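Fimbrium subunit Fim1C (Bacteroides vulgatus, PDB 4QB7) is probably a component of the tip of the fimbrium, a filamentous surface appendage that mediates cell adhesion and biofilm formation. Local coordinates at residues K175-V180 / Q256-L261; T186-T191 / I250-D255; T191-D196 / L287-D292; K310-P315 / I338-N343. All coordinates share one frame; numbering follows the deposited sequence.

In the fold
Going from the N terminus, the end of strand 159-178 and the turn after it supply residues 175-180, and strand 186-196 the next two segments. Interaction 1 closes a loop by pairing 175-180 with 256-261, and interaction 2 (186-191 with 250-255) is nested inside it. Interaction 3 takes up the same strand where interaction 2 leaves it, at Thr191, and pairs it with 287-292; its loop crosses those of both earlier contacts. Interaction 4 (310-315 with 338-343) opens after all three have closed. Interactions 2 and 3 build one antiparallel sheet and interaction 1 belongs to the mixed sheet, while interaction 4 packs a strand of one against a strand of the other.

Interaction 1 (K175-V180 / Q256-L261); sequences KVKPDV and QNATAL. With SO4 (sulfate ion), chain B.
Val176 O is gripped by two groups: Thr259 N, 2.9 Å from Val176 O, and a water that can donate to it and is also hydrogen-bonded to Thr259 OG1. The return bond from Val176 N to Thr259 O is equally long, with an N-H...O angle of 159°, which identifies Val176 and Thr259 as an antiparallel hydrogen-bonded pair. Lys175 and Ala260 follow as a non-hydrogen-bonded pair, Lys175 CG lying 3.8 Å from Ala260 CA. On the face that carries Val176, its CG2 meets Leu261 CD1 at 3.7 Å, the two branched side chains crossing at a slant. Lys177 works differently. Its CG stands between the backbone N and the carbonyl carbon (chi1 57°), 3.9 Å from Ala258 CB, and beyond it the chain is extended. At the tip NZ donates to sulfate O4 at 2.9 Å, and Ala258 N donates to this O4 from 3.0 Å. NZ also gives a bond to a second water, which donates to Gln256 O. An alanine in place of Lys177 would probably leave sulfate O4 without its charged donor and open a gap beside Ala258 CB. The other edge of strand 175-178 is bonded to strand 323-331 through the backbones of Lys175 and Lys177 with Leu329. An ammonium group and a backbone N-H thus converge on one anion oxygen, a suitable setting for negative charge, although the sulfate probably came from the crystallisation liquor.

Interaction 2 (T186-T191 / I250-D255); sequences TKIFVT and INVSDD. With SO4 (sulfate ion), chain K.
Asn251 reaches out beside Phe189, with CG anti to its backbone N (chi1 -174°). Its CB lies 3.8 Å from Phe189 CE1 and its CG is 3.9 Å from the same ring atom, the amide and ring planes being turned 50° apart. OD1 accepts from Ser253 N at 3.0 Å, a bond that makes an Asx turn, and Ser253 OG also lies against it, at a very short distance whose detail is doubtful. ND2 donates to a water at 3.2 Å that also accepts from Lys187 NZ. Ser253 OG in turn accepts from Ile188 N at 3.0 Å. A leucine in place of Asn251 would probably leave Ser253 N without its acceptor and Ser253 OG without its close neighbour. The backbone supplies the rest: Val190 and Ile250 exchange two hydrogen bonds, and Val252 N donates to Ile188 O at 2.9 Å. On the face of Val190 and Ile250, Val252 CG2 packs 3.7 Å from Ile188 CG2 and also touches Val190 CG2. Phe189 stacks on Tyr245. Strand 186-196 is flanked on its other edge by strand 286-296, while Val252 rests on Val176 of strand 159-178 and on Thr259 of strand 259-270.

Interaction 3 (T191-D196 / L287-D292); sequences TGLKLD and LKINYD. With SO4 (sulfate ion), chain K; SO4 (sulfate ion), chain J.
Thr191 N and Gly192 O both bond to Asn290, whose O accepts from the first and whose N donates to the second, each at 3.0 Å; two residues facing one make a classic beta bulge. Beyond it the pairing is regular. Lys194 N donates to Lys288 O, lying in the plane of that carbonyl, and Lys288 N returns the bond to Lys194 O at 2.8 Å. The strand axes run 168° apart and approach to 4.6 Å.

Apolar contacts occupy one face. Leu193 CG is anti to the backbone N (chi1 -171°), and its CD1 lies 4.0 Å from Ile289 CG1. Leu195 CD1 meets Leu287 CD2 at 4.2 Å, the side chains crossing at a slant. Ile174 of strand 159-178 touches both Leu193 and Leu287. Tyr291, on the side of Ile289, donates through OH to O4 of a sulfate at the ring edge and in its plane.

Polar groups occupy the other face. Lys194 CB and Lys288 CB stand 3.9 Å apart, and Lys288 NZ forms a salt bridge with Glu228; Asp196 OD2 is near NZ but beyond salt-bridge range, at 4.4 Å. Asn290 ND2 donates to O3 of another sulfate at 2.7 Å, and Thr191 OG1 lies against O1 of that ion, suspiciously close, while Asn290 OD1 accepts from Asn309 N.

The chemistry is thus two-sided: buried leucine and isoleucine carbons seal one face, and on the opposite face Lys288 is matched by Glu228, while Asn290 ND2, with Thr191 OG1 beside it, would probably favour an anion, here a sulfate that probably came from the crystallisation liquor.

Interaction 4 (K310-P315 / I338-N343); sequences KEVSLP and ITVEDN
Val312 and Val340 meet at the heart of this contact, CG1 of the first against CG2 of the second, with both residues' CB atoms directed across the interface. Val312 carries its other branch to the neighbouring isoleucine: CG2 is anti to the carbonyl carbon and lies 3.8 Å from Ile338 CD1, the side chains crossing at about a right angle. Lys310 adds its aliphatic part, CG being 3.9 Å from Ile338 CD1, while its NZ bonds to Ile336 O. At the far end Pro315 serves two partners, its CD 3.9 Å from Val340 CG1 and its CG 3.6 Å from Asp342 CB. The carboxylate of Asp342 is held by Thr318 and His325.

The looser margin is polar. A water donates to Glu311 O at 3.2 Å and receives only a weak bond from Ile338 N, so the link between the backbones there is indirect and slight. Glu311 and Glu341 are exposed, and their CB atoms turn away from the interface.

With hydrogen bonding between the segments absent, the contact rests on carbon. The axes of 310-313 and 338-343 come to 7.2 Å and cross at -34°, evidence of facing layers and not of neighbours in one sheet. Strand 301-313 belongs to the antiparallel sheet and strand 338-346 to the mixed one, and their apolar face-to-face packing is characteristic of a beta sandwich, consistent with the transthyretin-like fold of the fimbrillin superfamily.

Interaction 1 (K175-V180 / Q256-L261)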
# COMPACT_ATOMS: atom_id res chain seq x y z
N LYS A 175 10.26 -10.22 -9.48
CA LYS A 175 11.55 -10.83 -9.73
C LYS A 175 11.47 -11.76 -10.95
O LYS A 175 10.46 -12.44 -11.10
CB LYS A 175 11.98 -11.62 -8.49
CG LYS A 175 12.35 -10.79 -7.26
CD LYS A 175 12.91 -11.70 -6.21
CE LYS A 175 13.40 -10.98 -4.98
NZ LYS A 175 13.44 -11.91 -3.81
N VAL A 176 12.50 -11.79 -11.81
CA VAL A 176 12.49 -12.64 -13.03
C VAL A 176 13.73 -13.53 -13.13
O VAL A 176 14.81 -13.11 -12.74
CB VAL A 176 12.33 -11.80 -14.33
CG1 VAL A 176 12.00 -12.70 -15.51
CG2 VAL A 176 11.28 -10.70 -14.20
N LYS A 177 13.58 -14.74 -13.68
CA LYS A 177 14.72 -15.64 -13.93
C LYS A 177 14.40 -16.61 -15.07
O LYS A 177 13.24 -17.00 -15.20
CB LYS A 177 15.12 -16.43 -12.68
CG LYS A 177 14.01 -17.26 -12.08
CD LYS A 177 14.47 -18.22 -11.06
CE LYS A 177 13.27 -18.84 -10.39
NZ LYS A 177 13.66 -19.62 -9.19
N PRO A 178 15.41 -17.08 -15.86
CA PRO A 178 15.13 -18.15 -16.83
C PRO A 178 15.00 -19.50 -16.08
O PRO A 178 15.38 -19.56 -14.89
CB PRO A 178 16.37 -18.12 -17.72
CG PRO A 178 17.47 -17.70 -16.80
CD PRO A 178 16.85 -16.74 -15.83
N ASP A 179 14.46 -20.57 -16.72
CA ASP A 179 14.30 -21.86 -16.03
C ASP A 179 15.59 -22.70 -16.06
O ASP A 179 15.70 -23.68 -15.33
CB ASP A 179 13.10 -22.69 -16.57
CG ASP A 179 13.18 -23.11 -18.03
OD1 ASP A 179 13.81 -22.38 -18.83
OD2 ASP A 179 12.55 -24.14 -18.38
N VAL A 180 16.55 -22.32 -16.89
CA VAL A 180 17.84 -23.00 -17.07
C VAL A 180 18.97 -21.97 -17.10
O VAL A 180 18.73 -20.78 -17.38
CB VAL A 180 17.89 -23.88 -18.38
CG1 VAL A 180 16.90 -25.03 -18.31
CG2 VAL A 180 17.67 -23.05 -19.64
N GLN A 256 19.66 -19.20 -10.74
CA GLN A 256 19.74 -19.64 -9.35
C GLN A 256 18.93 -18.75 -8.41
O GLN A 256 18.21 -19.28 -7.57
CB GLN A 256 21.19 -19.76 -8.89
CG GLN A 256 21.93 -20.99 -9.47
CD GLN A 256 21.27 -22.31 -9.11
OE1 GLN A 256 20.60 -22.94 -9.94
NE2 GLN A 256 21.41 -22.72 -7.85
N ASN A 257 19.02 -17.41 -8.59
CA ASN A 257 18.28 -16.40 -7.81
C ASN A 257 17.64 -15.41 -8.74
O ASN A 257 18.34 -14.73 -9.50
CB ASN A 257 19.20 -15.65 -6.83
CG ASN A 257 20.09 -16.53 -6.01
OD1 ASN A 257 19.62 -17.22 -5.09
ND2 ASN A 257 21.38 -16.56 -6.36
N ALA A 258 16.29 -15.32 -8.68
CA ALA A 258 15.49 -14.40 -9.48
C ALA A 258 15.91 -12.98 -9.19
O ALA A 258 16.16 -12.66 -8.03
CB ALA A 258 14.02 -14.59 -9.20
N THR A 259 16.03 -12.16 -10.24
CA THR A 259 16.48 -10.77 -10.17
C THR A 259 15.30 -9.81 -10.04
O THR A 259 14.38 -9.87 -10.84
CB THR A 259 17.35 -10.48 -11.38
OG1 THR A 259 18.49 -11.35 -11.29
CG2 THR A 259 17.78 -9.02 -11.47
N ALA A 260 15.35 -8.91 -9.05
CA ALA A 260 14.32 -7.90 -8.79
C ALA A 260 14.20 -6.83 -9.90
O ALA A 260 15.22 -6.37 -10.45
CB ALA A 260 14.62 -7.21 -7.48
N LEU A 261 12.95 -6.39 -10.18
CA LEU A 261 12.67 -5.33 -11.17
C LEU A 261 12.45 -3.96 -10.48
O LEU A 261 12.57 -2.92 -11.12
CB LEU A 261 11.48 -5.67 -12.08
CG LEU A 261 11.55 -6.96 -12.91
CD1 LEU A 261 10.27 -7.13 -13.68
CD2 LEU A 261 12.76 -7.00 -13.86
S SO4 B . 13.97 -17.21 -6.20
O1 SO4 B . 15.09 -17.53 -5.31
O2 SO4 B . 12.82 -18.10 -5.94
O3 SO4 B . 13.57 -15.82 -5.97
O4 SO4 B . 14.46 -17.42 -7.55
O HOH W 1 17.51 -13.60 -12.44
O HOH W 2 15.98 -21.18 -9.00

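Interaction 2 (T186-T191 / I250-D255)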
# COMPACT_ATOMS: atom_id res chain seq x y z
N THR A 186 24.59 -15.95 -23.64
CA THR A 186 23.20 -15.53 -23.72
C THR A 186 22.79 -14.86 -22.41
O THR A 186 23.16 -15.34 -21.32
CB THR A 186 22.29 -16.71 -24.08
OG1 THR A 186 22.62 -17.12 -25.41
CG2 THR A 186 20.82 -16.36 -24.04
N LYS A 187 22.06 -13.71 -22.54
CA LYS A 187 21.55 -12.96 -21.39
C LYS A 187 20.10 -12.55 -21.64
O LYS A 187 19.67 -12.51 -22.80
CB LYS A 187 22.47 -11.75 -21.06
CG LYS A 187 23.90 -12.21 -20.68
CD LYS A 187 24.81 -11.15 -20.19
CE LYS A 187 26.18 -11.70 -19.87
NZ LYS A 187 26.17 -12.65 -18.72
N ILE A 188 19.32 -12.35 -20.58
CA ILE A 188 17.93 -11.90 -20.68
C ILE A 188 17.85 -10.55 -20.00
O ILE A 188 18.32 -10.41 -18.85
CB ILE A 188 16.84 -12.87 -20.12
CG1 ILE A 188 16.90 -14.23 -20.75
CG2 ILE A 188 15.40 -12.28 -20.27
CD1 ILE A 188 15.93 -15.18 -20.10
N PHE A 189 17.23 -9.57 -20.68
CA PHE A 189 17.04 -8.22 -20.16
C PHE A 189 15.57 -7.83 -20.17
O PHE A 189 14.91 -7.97 -21.21
CB PHE A 189 17.86 -7.21 -20.98
CG PHE A 189 19.34 -7.47 -20.98
CD1 PHE A 189 20.14 -7.00 -19.94
CD2 PHE A 189 19.95 -8.16 -22.02
CE1 PHE A 189 21.52 -7.23 -19.94
CE2 PHE A 189 21.33 -8.38 -22.03
CZ PHE A 189 22.11 -7.89 -21.00
N VAL A 190 15.04 -7.36 -19.03
CA VAL A 190 13.65 -6.91 -18.98
C VAL A 190 13.66 -5.40 -19.26
O VAL A 190 14.49 -4.67 -18.69
CB VAL A 190 12.94 -7.30 -17.67
CG1 VAL A 190 11.59 -6.59 -17.52
CG2 VAL A 190 12.77 -8.82 -17.59
N THR A 191 12.81 -4.95 -20.20
CA THR A 191 12.80 -3.55 -20.66
C THR A 191 11.47 -2.84 -20.39
O THR A 191 11.38 -1.62 -20.49
CB THR A 191 13.10 -3.54 -22.17
OG1 THR A 191 12.13 -4.36 -22.82
CG2 THR A 191 14.49 -4.09 -22.50
N ILE A 250 17.09 -4.27 -17.13
CA ILE A 250 17.47 -5.04 -15.95
C ILE A 250 17.92 -6.43 -16.42
O ILE A 250 17.14 -7.14 -17.06
CB ILE A 250 16.38 -5.13 -14.84
CG1 ILE A 250 15.99 -3.74 -14.29
CG2 ILE A 250 16.84 -6.02 -13.68
CD1 ILE A 250 14.58 -3.51 -14.26
N ASN A 251 19.18 -6.79 -16.13
CA ASN A 251 19.71 -8.11 -16.43
C ASN A 251 19.11 -9.13 -15.47
O ASN A 251 19.43 -9.11 -14.28
CB ASN A 251 21.22 -8.11 -16.30
CG ASN A 251 21.88 -9.38 -16.70
OD1 ASN A 251 21.26 -10.41 -16.86
ND2 ASN A 251 23.16 -9.30 -16.94
N VAL A 252 18.29 -10.04 -15.98
CA VAL A 252 17.63 -11.07 -15.18
C VAL A 252 18.14 -12.50 -15.53
O VAL A 252 17.42 -13.46 -15.28
CB VAL A 252 16.08 -10.96 -15.31
CG1 VAL A 252 15.57 -9.63 -14.80
CG2 VAL A 252 15.61 -11.20 -16.74
N SER A 253 19.39 -12.64 -16.01
CA SER A 253 19.99 -13.91 -16.50
C SER A 253 20.30 -15.00 -15.44
O SER A 253 20.50 -16.15 -15.84
CB SER A 253 21.27 -13.62 -17.27
OG SER A 253 21.06 -12.56 -18.18
N ASP A 254 20.34 -14.66 -14.14
CA ASP A 254 20.65 -15.62 -13.07
C ASP A 254 19.52 -16.63 -12.88
O ASP A 254 18.41 -16.26 -12.50
CB ASP A 254 20.92 -14.86 -11.76
CG ASP A 254 21.65 -15.63 -10.67
OD1 ASP A 254 21.65 -16.90 -10.71
OD2 ASP A 254 22.20 -14.98 -9.75
N ASP A 255 19.79 -17.90 -13.12
CA ASP A 255 18.80 -18.97 -13.01
C ASP A 255 18.66 -19.49 -11.58
O ASP A 255 17.67 -20.17 -11.25
CB ASP A 255 19.18 -20.13 -13.95
CG ASP A 255 20.46 -20.83 -13.55
OD1 ASP A 255 21.55 -20.20 -13.67
OD2 ASP A 255 20.39 -22.02 -13.11
S SO4 K . 10.51 -1.89 -24.35
O1 SO4 K . 11.54 -2.81 -24.65
O2 SO4 K . 9.63 -1.84 -25.50
O3 SO4 K . 9.79 -2.39 -23.22
O4 SO4 K . 11.09 -0.55 -24.05
O HOH W 3 24.93 -11.84 -16.32

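Interaction 3 (T191-D196 / L287-D292)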
# COMPACT_ATOMS: atom_id res chain seq x y z
N THR A 191 12.81 -4.95 -20.20
CA THR A 191 12.80 -3.55 -20.66
C THR A 191 11.47 -2.84 -20.39
O THR A 191 11.38 -1.62 -20.49
CB THR A 191 13.10 -3.54 -22.17
OG1 THR A 191 12.13 -4.36 -22.82
CG2 THR A 191 14.49 -4.09 -22.50
N GLY A 192 10.42 -3.60 -20.08
CA GLY A 192 9.11 -3.01 -19.86
C GLY A 192 8.19 -3.91 -19.06
O GLY A 192 8.38 -5.13 -19.03
N LEU A 193 7.21 -3.30 -18.40
CA LEU A 193 6.23 -3.98 -17.57
C LEU A 193 4.99 -3.11 -17.43
O LEU A 193 5.10 -1.91 -17.16
CB LEU A 193 6.80 -4.34 -16.18
CG LEU A 193 5.94 -5.25 -15.31
CD1 LEU A 193 6.06 -6.70 -15.73
CD2 LEU A 193 6.33 -5.15 -13.90
N LYS A 194 3.82 -3.72 -17.64
CA LYS A 194 2.51 -3.09 -17.49
C LYS A 194 1.65 -3.97 -16.59
O LYS A 194 1.81 -5.19 -16.61
CB LYS A 194 1.81 -2.90 -18.85
CG LYS A 194 2.38 -1.82 -19.74
CD LYS A 194 1.63 -1.80 -21.04
CE LYS A 194 2.13 -0.76 -22.00
NZ LYS A 194 0.99 -0.02 -22.63
N LEU A 195 0.74 -3.35 -15.82
CA LEU A 195 -0.26 -4.09 -15.06
C LEU A 195 -1.58 -4.01 -15.82
O LEU A 195 -2.01 -2.91 -16.20
CB LEU A 195 -0.42 -3.58 -13.61
CG LEU A 195 -1.59 -4.18 -12.82
CD1 LEU A 195 -1.29 -5.62 -12.35
CD2 LEU A 195 -1.99 -3.27 -11.68
N ASP A 196 -2.17 -5.17 -16.13
CA ASP A 196 -3.47 -5.27 -16.81
C ASP A 196 -4.54 -5.49 -15.72
O ASP A 196 -4.65 -6.60 -15.19
CB ASP A 196 -3.47 -6.39 -17.86
CG ASP A 196 -4.71 -6.48 -18.72
OD1 ASP A 196 -5.67 -5.70 -18.48
OD2 ASP A 196 -4.73 -7.32 -19.65
N LEU A 287 0.02 -9.26 -15.80
CA LEU A 287 1.18 -8.45 -16.13
C LEU A 287 1.44 -8.55 -17.64
O LEU A 287 1.15 -9.58 -18.22
CB LEU A 287 2.44 -8.91 -15.35
CG LEU A 287 2.44 -8.83 -13.83
CD1 LEU A 287 3.72 -9.45 -13.29
CD2 LEU A 287 2.32 -7.42 -13.33
N LYS A 288 1.97 -7.49 -18.26
CA LYS A 288 2.39 -7.45 -19.67
C LYS A 288 3.88 -7.15 -19.61
O LYS A 288 4.27 -6.10 -19.11
CB LYS A 288 1.60 -6.41 -20.49
CG LYS A 288 0.09 -6.66 -20.62
CD LYS A 288 -0.24 -7.96 -21.35
CE LYS A 288 -1.68 -8.04 -21.73
NZ LYS A 288 -1.94 -7.31 -22.99
N ILE A 289 4.73 -8.12 -19.99
CA ILE A 289 6.17 -7.97 -19.87
C ILE A 289 6.85 -7.91 -21.24
O ILE A 289 6.36 -8.51 -22.22
CB ILE A 289 6.76 -9.10 -18.97
CG1 ILE A 289 8.18 -8.75 -18.47
CG2 ILE A 289 6.65 -10.48 -19.63
CD1 ILE A 289 8.75 -9.64 -17.36
N ASN A 290 7.96 -7.13 -21.29
CA ASN A 290 8.83 -6.94 -22.47
C ASN A 290 10.23 -7.37 -22.10
O ASN A 290 10.73 -6.95 -21.07
CB ASN A 290 8.82 -5.48 -22.91
CG ASN A 290 7.52 -4.94 -23.41
OD1 ASN A 290 6.46 -5.56 -23.32
ND2 ASN A 290 7.58 -3.75 -23.99
N TYR A 291 10.86 -8.21 -22.89
CA TYR A 291 12.21 -8.68 -22.58
C TYR A 291 12.95 -9.06 -23.86
O TYR A 291 12.33 -9.36 -24.88
CB TYR A 291 12.22 -9.85 -21.56
CG TYR A 291 11.42 -11.07 -21.97
CD1 TYR A 291 10.04 -11.11 -21.80
CD2 TYR A 291 12.05 -12.20 -22.48
CE1 TYR A 291 9.30 -12.24 -22.15
CE2 TYR A 291 11.32 -13.33 -22.85
CZ TYR A 291 9.94 -13.34 -22.68
OH TYR A 291 9.20 -14.44 -23.01
N ASP A 292 14.29 -8.99 -23.79
CA ASP A 292 15.22 -9.28 -24.87
C ASP A 292 16.13 -10.41 -24.49
O ASP A 292 16.66 -10.41 -23.38
CB ASP A 292 16.06 -8.02 -25.17
CG ASP A 292 15.25 -6.82 -25.65
OD1 ASP A 292 14.18 -7.03 -26.26
OD2 ASP A 292 15.71 -5.67 -25.45
S SO4 K . 10.51 -1.89 -24.35
O1 SO4 K . 11.54 -2.81 -24.65
O2 SO4 K . 9.63 -1.84 -25.50
O3 SO4 K . 9.79 -2.39 -23.22
O4 SO4 K . 11.09 -0.55 -24.05
S SO4 J . 10.64 -17.63 -24.26
O1 SO4 J . 11.96 -18.16 -23.90
O2 SO4 J . 10.25 -18.20 -25.55
O3 SO4 J . 9.66 -17.95 -23.21
O4 SO4 J . 10.71 -16.18 -24.39

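Interaction 4 (K310-P315 / I338-N343)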
# COMPACT_ATOMS: atom_id res chain seq x y z
N LYS A 310 3.91 -9.51 -23.68
CA LYS A 310 3.69 -10.90 -23.29
C LYS A 310 2.87 -10.94 -21.98
O LYS A 310 3.26 -10.39 -20.95
CB LYS A 310 5.04 -11.65 -23.18
CG LYS A 310 5.03 -13.01 -22.48
CD LYS A 310 4.18 -14.06 -23.18
CE LYS A 310 4.69 -15.46 -22.99
NZ LYS A 310 5.99 -15.66 -23.69
N GLU A 311 1.71 -11.55 -22.06
CA GLU A 311 0.74 -11.69 -20.99
C GLU A 311 1.20 -12.73 -19.99
O GLU A 311 1.66 -13.82 -20.36
CB GLU A 311 -0.60 -12.09 -21.59
CG GLU A 311 -1.76 -11.87 -20.67
CD GLU A 311 -3.07 -12.34 -21.26
OE1 GLU A 311 -3.40 -13.53 -21.08
OE2 GLU A 311 -3.78 -11.49 -21.86
N VAL A 312 1.10 -12.37 -18.71
CA VAL A 312 1.45 -13.20 -17.56
C VAL A 312 0.30 -13.06 -16.57
O VAL A 312 0.09 -11.97 -16.05
CB VAL A 312 2.82 -12.79 -16.95
CG1 VAL A 312 3.12 -13.55 -15.68
CG2 VAL A 312 3.94 -12.96 -17.94
N SER A 313 -0.49 -14.13 -16.35
CA SER A 313 -1.61 -14.10 -15.42
C SER A 313 -1.12 -14.20 -13.99
O SER A 313 -0.27 -15.04 -13.69
CB SER A 313 -2.59 -15.23 -15.69
OG SER A 313 -3.45 -14.95 -16.79
N LEU A 314 -1.65 -13.34 -13.10
CA LEU A 314 -1.34 -13.38 -11.68
C LEU A 314 -2.28 -14.40 -11.02
O LEU A 314 -3.43 -14.55 -11.47
CB LEU A 314 -1.41 -12.01 -11.02
CG LEU A 314 -0.41 -10.98 -11.54
CD1 LEU A 314 -0.66 -9.62 -10.95
CD2 LEU A 314 1.03 -11.45 -11.36
N PRO A 315 -1.81 -15.16 -10.00
CA PRO A 315 -2.67 -16.21 -9.43
C PRO A 315 -3.87 -15.66 -8.66
O PRO A 315 -3.95 -14.47 -8.40
CB PRO A 315 -1.73 -16.99 -8.50
CG PRO A 315 -0.60 -16.08 -8.22
CD PRO A 315 -0.46 -15.16 -9.39
N ILE A 338 5.46 -18.41 -19.15
CA ILE A 338 6.06 -17.68 -18.02
C ILE A 338 5.21 -18.08 -16.85
O ILE A 338 4.00 -17.82 -16.89
CB ILE A 338 6.19 -16.15 -18.14
CG1 ILE A 338 6.96 -15.71 -19.38
CG2 ILE A 338 6.84 -15.60 -16.87
CD1 ILE A 338 7.18 -14.14 -19.47
N THR A 339 5.78 -18.76 -15.85
CA THR A 339 5.01 -19.21 -14.69
C THR A 339 5.27 -18.26 -13.52
O THR A 339 6.33 -17.65 -13.47
CB THR A 339 5.29 -20.68 -14.36
OG1 THR A 339 6.65 -20.84 -14.06
CG2 THR A 339 4.92 -21.59 -15.49
N VAL A 340 4.28 -18.11 -12.61
CA VAL A 340 4.34 -17.16 -11.50
C VAL A 340 4.20 -17.83 -10.15
O VAL A 340 3.38 -18.73 -9.99
CB VAL A 340 3.23 -16.06 -11.68
CG1 VAL A 340 3.29 -15.00 -10.58
CG2 VAL A 340 3.32 -15.41 -13.04
N GLU A 341 4.98 -17.35 -9.18
CA GLU A 341 4.90 -17.73 -7.77
C GLU A 341 4.56 -16.47 -7.00
O GLU A 341 5.27 -15.48 -7.11
CB GLU A 341 6.20 -18.33 -7.20
CG GLU A 341 6.77 -19.54 -7.91
CD GLU A 341 8.15 -19.92 -7.40
OE1 GLU A 341 8.23 -20.47 -6.28
OE2 GLU A 341 9.16 -19.61 -8.09
N ASP A 342 3.47 -16.50 -6.24
CA ASP A 342 3.07 -15.39 -5.40
C ASP A 342 3.61 -15.65 -4.01
O ASP A 342 3.06 -16.47 -3.27
CB ASP A 342 1.54 -15.25 -5.41
CG ASP A 342 0.94 -14.01 -4.78
OD1 ASP A 342 1.69 -13.24 -4.14
OD2 ASP A 342 -0.28 -13.80 -4.92
N ASN A 343 4.73 -15.02 -3.67
CA ASN A 343 5.30 -15.18 -2.34
C ASN A 343 4.70 -14.11 -1.44
O ASN A 343 4.87 -12.91 -1.72
CB ASN A 343 6.82 -15.10 -2.39
CG ASN A 343 7.43 -16.19 -3.23
OD1 ASN A 343 8.34 -15.95 -4.00
ND2 ASN A 343 6.95 -17.42 -3.10
O HOH W 4 2.57 -16.91 -19.99